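Local atomic coordinates of protein (tenascin) (Gallus gallus, PDB entry 1QR4), a protein that probably acts as an adhesion protein of the extracellular matrix, this fragment being two consecutive fibronectin type III domains from its heparin- and contactin-binding region. Residues N9-E20 / S84-V95; V95-F103 / N161-G169. All coordinates share one frame; numbering follows the deposited sequence.

In the fold
From the N terminus, segment 9-20 opens the first fibronectin type III domain, and interaction 1 closes it 64 residues later, when strand 87-92 of the four-stranded sheet comes beside strand 11-16 of the three-stranded one. V95, shared by both contacts, carries the chain into the second domain, where interaction 2 sets segment 95-103 against strand 159-168 of the other sheet. The two loops follow in series, neither nested nor crossed, with centres about 27 Å apart. Each ties together the facing sheets of its own beta sandwich. They meet at the domain junction, where E20 OE2 lies 2.6 Å from S97 OG, a probable hydrogen bond.

Interaction 1 of 2, residues N9-E20 / S84-V95; sequences NPKDLEVSDPTE and SKPTTIKGSTVV
Edge strands of the two opposed sheets of the first fibronectin type III domain, first strand 11-16 and last strand 87-92, pack here side chain to side chain: L13 and V15 meet I89, and T87 packs against P10. The short axes run nearly parallel, 16° apart with a closest approach of 7.2 Å, each strand belonging to its own sheet of the sandwich. L13 CD2 comes within 3.8 Å of I89 CG1, the two side chains crossing at about a right angle. I89 CG1 sits between its backbone N and carbonyl carbon (chi1 59°), which carries CD1 on to V15, 3.8 Å from V15 CG1. L13 also leans on W27 and V15 on L23, both of strand 22-28. At the N-terminal end the T87 hydroxyl lies so close to P10 O that the bond it would donate is doubtful in detail, while N9 lies alongside K85, its ND2 3.6 Å from K85 CD. At the far end V94 N gives a hydrogen bond of 3.0 Å to T19 O, N-H...O angle 163°. A water bridges E20 OE2 and V95 O, and the same carboxylate oxygen is probably hydrogen-bonded to S97 OG at the start of the second domain. A short apolar middle thus joins the sheet edges, secured by a clear backbone hydrogen bond at the C-terminal end; of the putative heparin-site lysines here, K85 packs on N9, while K90 points away from segment 9-20.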
loop_
_atom_site.group_PDB
_atom_site.type_symbol
_atom_site.label_atom_id
_atom_site.label_comp_id
_atom_site.label_asym_id
_atom_site.label_seq_id
_atom_site.Cartn_x
_atom_site.Cartn_y
_atom_site.Cartn_z
ATOM N N ASN A 9 -22.279 -6.172 20.646
ATOM C CA ASN A 9 -21.253 -5.497 19.846
ATOM C C ASN A 9 -21.138 -6.048 18.420
ATOM O O ASN A 9 -21.639 -7.133 18.122
ATOM C CB ASN A 9 -19.890 -5.567 20.542
ATOM C CG ASN A 9 -19.291 -6.953 20.527
ATOM O OD1 ASN A 9 -19.990 -7.953 20.368
ATOM N ND2 ASN A 9 -17.984 -7.021 20.699
ATOM N N PRO A 10 -20.522 -5.276 17.508
ATOM C CA PRO A 10 -20.347 -5.702 16.119
ATOM C C PRO A 10 -19.400 -6.882 16.117
ATOM O O PRO A 10 -18.316 -6.796 16.675
ATOM C CB PRO A 10 -19.669 -4.492 15.482
ATOM C CG PRO A 10 -20.204 -3.352 16.270
ATOM C CD PRO A 10 -20.096 -3.878 17.674
ATOM N N LYS A 11 -19.798 -7.986 15.503
ATOM C CA LYS A 11 -18.924 -9.149 15.474
ATOM C C LYS A 11 -18.085 -9.246 14.203
ATOM O O LYS A 11 -18.306 -8.525 13.233
ATOM C CB LYS A 11 -19.735 -10.430 15.665
ATOM C CG LYS A 11 -20.620 -10.407 16.899
ATOM C CD LYS A 11 -21.250 -11.768 17.194
ATOM C CE LYS A 11 -20.317 -12.662 18.008
ATOM N NZ LYS A 11 -19.989 -12.066 19.336
ATOM N N ASP A 12 -17.109 -10.144 14.243
ATOM C CA ASP A 12 -16.189 -10.421 13.149
ATOM C C ASP A 12 -15.705 -9.270 12.291
ATOM O O ASP A 12 -15.943 -9.232 11.087
ATOM C CB ASP A 12 -16.718 -11.563 12.282
ATOM C CG ASP A 12 -16.845 -12.862 13.060
ATOM O OD1 ASP A 12 -15.808 -13.523 13.294
ATOM O OD2 ASP A 12 -17.978 -13.204 13.467
ATOM N N LEU A 13 -15.000 -8.344 12.927
ATOM C CA LEU A 13 -14.428 -7.202 12.243
ATOM C C LEU A 13 -13.118 -7.644 11.595
ATOM O O LEU A 13 -12.173 -8.040 12.279
ATOM C CB LEU A 13 -14.163 -6.076 13.237
ATOM C CG LEU A 13 -13.533 -4.778 12.700
ATOM C CD1 LEU A 13 -14.461 -4.130 11.667
ATOM C CD2 LEU A 13 -13.261 -3.799 13.853
ATOM N N GLU A 14 -13.094 -7.632 10.266
ATOM C CA GLU A 14 -11.906 -8.018 9.507
ATOM C C GLU A 14 -11.522 -6.963 8.462
ATOM O O GLU A 14 -12.384 -6.249 7.940
ATOM C CB GLU A 14 -12.115 -9.379 8.831
ATOM C CG GLU A 14 -13.259 -9.437 7.828
ATOM C CD GLU A 14 -13.257 -10.721 6.997
ATOM O OE1 GLU A 14 -12.160 -11.161 6.563
ATOM O OE2 GLU A 14 -14.352 -11.291 6.775
ATOM N N VAL A 15 -10.221 -6.842 8.202
ATOM C CA VAL A 15 -9.692 -5.902 7.215
ATOM C C VAL A 15 -9.186 -6.653 5.981
ATOM O O VAL A 15 -8.461 -7.645 6.081
ATOM C CB VAL A 15 -8.568 -5.053 7.809
ATOM C CG1 VAL A 15 -7.556 -5.940 8.493
ATOM C CG2 VAL A 15 -7.900 -4.244 6.737
ATOM N N SER A 16 -9.598 -6.181 4.814
ATOM C CA SER A 16 -9.215 -6.807 3.547
ATOM C C SER A 16 -8.648 -5.783 2.546
ATOM O O SER A 16 -8.686 -4.565 2.789
ATOM C CB SER A 16 -10.446 -7.505 2.939
ATOM O OG SER A 16 -10.117 -8.267 1.789
ATOM N N ASP A 17 -8.077 -6.298 1.455
ATOM C CA ASP A 17 -7.519 -5.492 0.356
ATOM C C ASP A 17 -6.603 -4.302 0.743
ATOM O O ASP A 17 -6.868 -3.152 0.380
ATOM C CB ASP A 17 -8.658 -4.994 -0.574
ATOM C CG ASP A 17 -9.720 -6.077 -0.891
ATOM O OD1 ASP A 17 -9.412 -7.292 -0.894
ATOM O OD2 ASP A 17 -10.881 -5.698 -1.152
ATOM N N PRO A 18 -5.506 -4.566 1.483
ATOM C CA PRO A 18 -4.592 -3.487 1.879
ATOM C C PRO A 18 -4.044 -2.685 0.689
ATOM O O PRO A 18 -3.584 -3.241 -0.312
ATOM C CB PRO A 18 -3.461 -4.238 2.590
ATOM C CG PRO A 18 -4.155 -5.413 3.194
ATOM C CD PRO A 18 -5.080 -5.853 2.070
ATOM N N THR A 19 -4.120 -1.370 0.821
ATOM C CA THR A 19 -3.632 -0.429 -0.178
ATOM C C THR A 19 -2.597 0.443 0.542
ATOM O O THR A 19 -2.233 0.153 1.680
ATOM C CB THR A 19 -4.829 0.386 -0.745
ATOM O OG1 THR A 19 -5.482 -0.399 -1.752
ATOM C CG2 THR A 19 -4.422 1.736 -1.328
ATOM N N GLU A 20 -2.028 1.420 -0.154
ATOM C CA GLU A 20 -1.042 2.321 0.436
ATOM C C GLU A 20 -1.726 3.372 1.283
ATOM O O GLU A 20 -1.150 3.905 2.238
ATOM C CB GLU A 20 -0.280 3.065 -0.667
ATOM C CG GLU A 20 0.922 2.340 -1.227
ATOM C CD GLU A 20 1.512 3.042 -2.433
ATOM O OE1 GLU A 20 1.558 4.294 -2.438
ATOM O OE2 GLU A 20 1.927 2.335 -3.373
ATOM N N SER A 84 -21.768 0.374 22.560
ATOM C CA SER A 84 -21.575 -1.038 22.885
ATOM C C SER A 84 -20.106 -1.346 23.253
ATOM O O SER A 84 -19.282 -0.433 23.437
ATOM C CB SER A 84 -22.016 -1.903 21.698
ATOM O OG SER A 84 -21.176 -1.708 20.567
ATOM N N LYS A 85 -19.803 -2.631 23.419
ATOM C CA LYS A 85 -18.448 -3.064 23.730
ATOM C C LYS A 85 -17.683 -2.935 22.419
ATOM O O LYS A 85 -18.182 -3.349 21.372
ATOM C CB LYS A 85 -18.462 -4.519 24.157
ATOM C CG LYS A 85 -17.108 -5.086 24.421
ATOM C CD LYS A 85 -17.111 -6.577 24.177
ATOM C CE LYS A 85 -15.693 -7.121 24.246
ATOM N NZ LYS A 85 -14.764 -6.331 23.377
ATOM N N PRO A 86 -16.463 -2.372 22.454
ATOM C CA PRO A 86 -15.644 -2.193 21.247
ATOM C C PRO A 86 -15.147 -3.483 20.636
ATOM O O PRO A 86 -14.738 -4.400 21.355
ATOM C CB PRO A 86 -14.444 -1.390 21.750
ATOM C CG PRO A 86 -14.937 -0.747 23.002
ATOM C CD PRO A 86 -15.771 -1.822 23.628
ATOM N N THR A 87 -15.210 -3.553 19.312
ATOM C CA THR A 87 -14.696 -4.701 18.588
ATOM C C THR A 87 -13.395 -4.161 17.986
ATOM O O THR A 87 -13.402 -3.144 17.294
ATOM C CB THR A 87 -15.672 -5.148 17.529
ATOM O OG1 THR A 87 -16.948 -5.334 18.142
ATOM C CG2 THR A 87 -15.234 -6.464 16.922
ATOM N N THR A 88 -12.274 -4.807 18.288
ATOM C CA THR A 88 -10.995 -4.309 17.818
ATOM C C THR A 88 -10.119 -5.224 16.982
ATOM O O THR A 88 -10.118 -6.447 17.155
ATOM C CB THR A 88 -10.167 -3.803 19.008
ATOM O OG1 THR A 88 -10.846 -2.699 19.623
ATOM C CG2 THR A 88 -8.784 -3.350 18.565
ATOM N N ILE A 89 -9.402 -4.607 16.045
ATOM C CA ILE A 89 -8.459 -5.292 15.171
ATOM C C ILE A 89 -7.366 -4.312 14.769
ATOM O O ILE A 89 -7.499 -3.089 14.923
ATOM C CB ILE A 89 -9.066 -5.804 13.834
ATOM C CG1 ILE A 89 -9.655 -4.642 13.034
ATOM C CG2 ILE A 89 -10.046 -6.918 14.064
ATOM C CD1 ILE A 89 -9.607 -4.842 11.529
ATOM N N LYS A 90 -6.298 -4.879 14.221
ATOM C CA LYS A 90 -5.170 -4.116 13.739
ATOM C C LYS A 90 -4.998 -4.395 12.255
ATOM O O LYS A 90 -5.224 -5.504 11.766
ATOM C CB LYS A 90 -3.898 -4.482 14.492
ATOM C CG LYS A 90 -3.878 -3.999 15.924
ATOM C CD LYS A 90 -2.567 -4.350 16.613
ATOM C CE LYS A 90 -2.547 -3.818 18.034
ATOM N NZ LYS A 90 -3.701 -4.333 18.826
ATOM N N GLY A 91 -4.647 -3.350 11.533
ATOM C CA GLY A 91 -4.440 -3.463 10.109
ATOM C C GLY A 91 -3.385 -2.449 9.735
ATOM O O GLY A 91 -3.418 -1.298 10.181
ATOM N N SER A 92 -2.399 -2.897 8.977
ATOM C CA SER A 92 -1.342 -2.016 8.542
ATOM C C SER A 92 -1.450 -1.825 7.038
ATOM O O SER A 92 -1.849 -2.742 6.316
ATOM C CB SER A 92 0.008 -2.614 8.913
ATOM O OG SER A 92 0.077 -3.965 8.506
ATOM N N THR A 93 -1.177 -0.607 6.577
ATOM C CA THR A 93 -1.211 -0.300 5.144
ATOM C C THR A 93 0.035 -0.902 4.498
ATOM O O THR A 93 1.016 -1.198 5.193
ATOM C CB THR A 93 -1.193 1.216 4.877
ATOM O OG1 THR A 93 -0.188 1.833 5.691
ATOM C CG2 THR A 93 -2.549 1.833 5.165
ATOM N N VAL A 94 -0.005 -1.096 3.182
ATOM C CA VAL A 94 1.139 -1.655 2.478
ATOM C C VAL A 94 2.192 -0.571 2.248
ATOM O O VAL A 94 1.859 0.603 2.187
ATOM C CB VAL A 94 0.713 -2.248 1.137
ATOM C CG1 VAL A 94 0.152 -1.169 0.245
ATOM C CG2 VAL A 94 1.894 -2.924 0.471
ATOM N N VAL A 95 3.459 -0.957 2.147
ATOM C CA VAL A 95 4.539 0.005 1.904
ATOM C C VAL A 95 4.283 0.792 0.607
ATOM O O VAL A 95 3.634 0.288 -0.316
ATOM C CB VAL A 95 5.924 -0.705 1.848
ATOM C CG1 VAL A 95 5.931 -1.787 0.784
ATOM C CG2 VAL A 95 7.037 0.300 1.604
HETATM O O HOH W 1 1.616 -0.598 -2.564
#

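Interaction 2 of 2, residues V95-F103 / N161-G169; sequences VGSPKGISF and NVNIISVKG
I101 projects between V162 and I164 at the apolar centre of this buried contact, where the start of the second fibronectin type III domain crosses strand 159-168 of the opposite sheet. Its extended chain, with CG1 anti to the backbone N (chi1 -174°) and chi2 likewise near 180°, carries CD1 to 3.5 Å from V162 CG1 and 3.8 Å from I164 CD1. V162 has a second neighbour in F103: V162 CB lies 4.0 Å from F103 CZ, at the edge of the ring and near its plane. Beyond I101, I164 offers its other branch, CG2, to P98 CG at 3.8 Å. W115 and V113 of strand 111-115 cover I164 as well, and I176 and L180 of strand 171-181 touch P98 and F103, so I164 and P98 lie in the sandwich core and F103 at its margin. Outward from P98 the contact turns polar. S166 OG, 3.5 Å from P98 CD, donates a hydrogen bond of 2.7 Å to G96 O, arriving in the carbonyl plane at a C=O...O angle of 155°. S173 OG adds a weak hydrogen bond to the same carbonyl. At the interdomain end, V95 CG2 rests 4.1 Å from S166 CB. A buried serine hydroxyl is therefore satisfied by the backbone of the entering segment, which holds the G96 carbonyl against the strand, while P98 packs beside it.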
loop_
_atom_site.group_PDB
_atom_site.type_symbol
_atom_site.label_atom_id
_atom_site.label_comp_id
_atom_site.label_asym_id
_atom_site.label_seq_id
_atom_site.Cartn_x
_atom_site.Cartn_y
_atom_site.Cartn_z
ATOM N N VAL A 95 3.459 -0.957 2.147
ATOM C CA VAL A 95 4.539 0.005 1.904
ATOM C C VAL A 95 4.283 0.792 0.607
ATOM O O VAL A 95 3.634 0.288 -0.316
ATOM C CB VAL A 95 5.924 -0.705 1.848
ATOM C CG1 VAL A 95 5.931 -1.787 0.784
ATOM C CG2 VAL A 95 7.037 0.300 1.604
ATOM N N GLY A 96 4.767 2.033 0.560
ATOM C CA GLY A 96 4.572 2.874 -0.616
ATOM C C GLY A 96 5.386 2.596 -1.881
ATOM O O GLY A 96 6.549 2.176 -1.813
ATOM N N SER A 97 4.754 2.832 -3.035
ATOM C CA SER A 97 5.379 2.661 -4.358
ATOM C C SER A 97 6.245 3.881 -4.680
ATOM O O SER A 97 5.941 4.984 -4.207
ATOM C CB SER A 97 4.311 2.632 -5.465
ATOM O OG SER A 97 3.428 1.538 -5.372
ATOM N N PRO A 98 7.332 3.706 -5.477
ATOM C CA PRO A 98 8.170 4.859 -5.829
ATOM C C PRO A 98 7.245 5.706 -6.707
ATOM O O PRO A 98 6.315 5.171 -7.315
ATOM C CB PRO A 98 9.293 4.232 -6.646
ATOM C CG PRO A 98 9.392 2.858 -6.088
ATOM C CD PRO A 98 7.943 2.464 -5.979
ATOM N N LYS A 99 7.468 7.013 -6.761
ATOM C CA LYS A 99 6.578 7.892 -7.523
ATOM C C LYS A 99 6.784 8.097 -9.031
ATOM O O LYS A 99 5.809 8.277 -9.764
ATOM C CB LYS A 99 6.444 9.240 -6.807
ATOM C CG LYS A 99 5.778 9.152 -5.436
ATOM C CD LYS A 99 4.401 8.472 -5.516
ATOM C CE LYS A 99 3.378 9.307 -6.301
ATOM N NZ LYS A 99 3.048 10.618 -5.640
ATOM N N GLY A 100 8.023 8.052 -9.508
ATOM C CA GLY A 100 8.223 8.257 -10.930
ATOM C C GLY A 100 9.442 7.602 -11.534
ATOM O O GLY A 100 10.577 7.857 -11.128
ATOM N N ILE A 101 9.217 6.763 -12.533
ATOM C CA ILE A 101 10.333 6.106 -13.177
ATOM C C ILE A 101 10.820 6.974 -14.340
ATOM O O ILE A 101 10.017 7.517 -15.105
ATOM C CB ILE A 101 9.944 4.690 -13.636
ATOM C CG1 ILE A 101 11.163 3.954 -14.180
ATOM C CG2 ILE A 101 8.807 4.744 -14.635
ATOM C CD1 ILE A 101 10.873 2.513 -14.548
ATOM N N SER A 102 12.130 7.182 -14.413
ATOM C CA SER A 102 12.709 7.981 -15.479
ATOM C C SER A 102 13.945 7.294 -16.030
ATOM O O SER A 102 14.605 6.514 -15.339
ATOM C CB SER A 102 13.054 9.385 -14.983
ATOM O OG SER A 102 14.080 9.352 -14.013
ATOM N N PHE A 103 14.226 7.554 -17.299
ATOM C CA PHE A 103 15.376 6.967 -17.962
ATOM C C PHE A 103 16.312 8.052 -18.480
ATOM O O PHE A 103 15.871 9.154 -18.846
ATOM C CB PHE A 103 14.908 6.075 -19.100
ATOM C CG PHE A 103 13.986 5.007 -18.661
ATOM C CD1 PHE A 103 14.439 3.989 -17.836
ATOM C CD2 PHE A 103 12.653 5.027 -19.040
ATOM C CE1 PHE A 103 13.573 2.996 -17.391
ATOM C CE2 PHE A 103 11.774 4.040 -18.597
ATOM C CZ PHE A 103 12.237 3.020 -17.770
ATOM N N ASN A 161 10.333 -3.484 -20.620
ATOM C CA ASN A 161 9.335 -3.197 -19.578
ATOM C C ASN A 161 10.119 -3.147 -18.264
ATOM O O ASN A 161 10.758 -4.126 -17.899
ATOM C CB ASN A 161 8.302 -4.315 -19.517
ATOM C CG ASN A 161 6.912 -3.861 -19.954
ATOM O OD1 ASN A 161 6.519 -2.709 -19.755
ATOM N ND2 ASN A 161 6.146 -4.788 -20.525
ATOM N N VAL A 162 10.103 -2.006 -17.581
ATOM C CA VAL A 162 10.857 -1.851 -16.342
ATOM C C VAL A 162 9.999 -1.494 -15.163
ATOM O O VAL A 162 9.486 -0.388 -15.080
ATOM C CB VAL A 162 11.947 -0.762 -16.460
ATOM C CG1 VAL A 162 12.621 -0.516 -15.106
ATOM C CG2 VAL A 162 12.979 -1.173 -17.494
ATOM N N ASN A 163 9.964 -2.414 -14.205
ATOM C CA ASN A 163 9.193 -2.283 -12.978
ATOM C C ASN A 163 10.106 -2.048 -11.787
ATOM O O ASN A 163 11.208 -2.591 -11.710
ATOM C CB ASN A 163 8.407 -3.563 -12.736
ATOM C CG ASN A 163 7.613 -4.003 -13.958
ATOM O OD1 ASN A 163 7.955 -4.988 -14.616
ATOM N ND2 ASN A 163 6.535 -3.286 -14.257
ATOM N N ILE A 164 9.634 -1.233 -10.859
ATOM C CA ILE A 164 10.373 -0.928 -9.639
ATOM C C ILE A 164 9.410 -1.098 -8.462
ATOM O O ILE A 164 8.268 -0.623 -8.504
ATOM C CB ILE A 164 10.932 0.497 -9.665
ATOM C CG1 ILE A 164 11.872 0.649 -10.867
ATOM C CG2 ILE A 164 11.675 0.796 -8.364
ATOM C CD1 ILE A 164 12.404 2.054 -11.064
ATOM N N ILE A 165 9.863 -1.809 -7.429
ATOM C CA ILE A 165 9.044 -2.081 -6.250
ATOM C C ILE A 165 9.801 -1.736 -4.989
ATOM O O ILE A 165 11.005 -1.967 -4.923
ATOM C CB ILE A 165 8.702 -3.581 -6.194
ATOM C CG1 ILE A 165 7.642 -3.920 -7.229
ATOM C CG2 ILE A 165 8.226 -3.990 -4.826
ATOM C CD1 ILE A 165 7.362 -5.400 -7.352
ATOM N N SER A 166 9.107 -1.167 -4.003
ATOM C CA SER A 166 9.723 -0.838 -2.709
ATOM C C SER A 166 9.604 -2.056 -1.799
ATOM O O SER A 166 8.600 -2.785 -1.848
ATOM C CB SER A 166 8.998 0.302 -2.012
ATOM O OG SER A 166 8.985 1.459 -2.806
ATOM N N VAL A 167 10.603 -2.255 -0.944
ATOM C CA VAL A 167 10.597 -3.377 -0.017
ATOM C C VAL A 167 11.006 -2.934 1.385
ATOM O O VAL A 167 11.967 -2.190 1.565
ATOM C CB VAL A 167 11.546 -4.509 -0.478
ATOM C CG1 VAL A 167 11.437 -5.699 0.466
ATOM C CG2 VAL A 167 11.212 -4.943 -1.880
ATOM N N LYS A 168 10.234 -3.364 2.370
ATOM C CA LYS A 168 10.529 -3.052 3.759
ATOM C C LYS A 168 10.204 -4.321 4.534
ATOM O O LYS A 168 9.059 -4.777 4.561
ATOM C CB LYS A 168 9.701 -1.867 4.250
ATOM C CG LYS A 168 10.178 -1.305 5.583
ATOM C CD LYS A 168 9.159 -1.524 6.698
ATOM C CE LYS A 168 9.737 -1.192 8.079
ATOM N NZ LYS A 168 10.794 -2.159 8.532
ATOM N N GLY A 169 11.244 -4.928 5.089
ATOM C CA GLY A 169 11.067 -6.162 5.815
ATOM C C GLY A 169 10.740 -7.217 4.786
ATOM O O GLY A 169 11.605 -7.589 4.003
#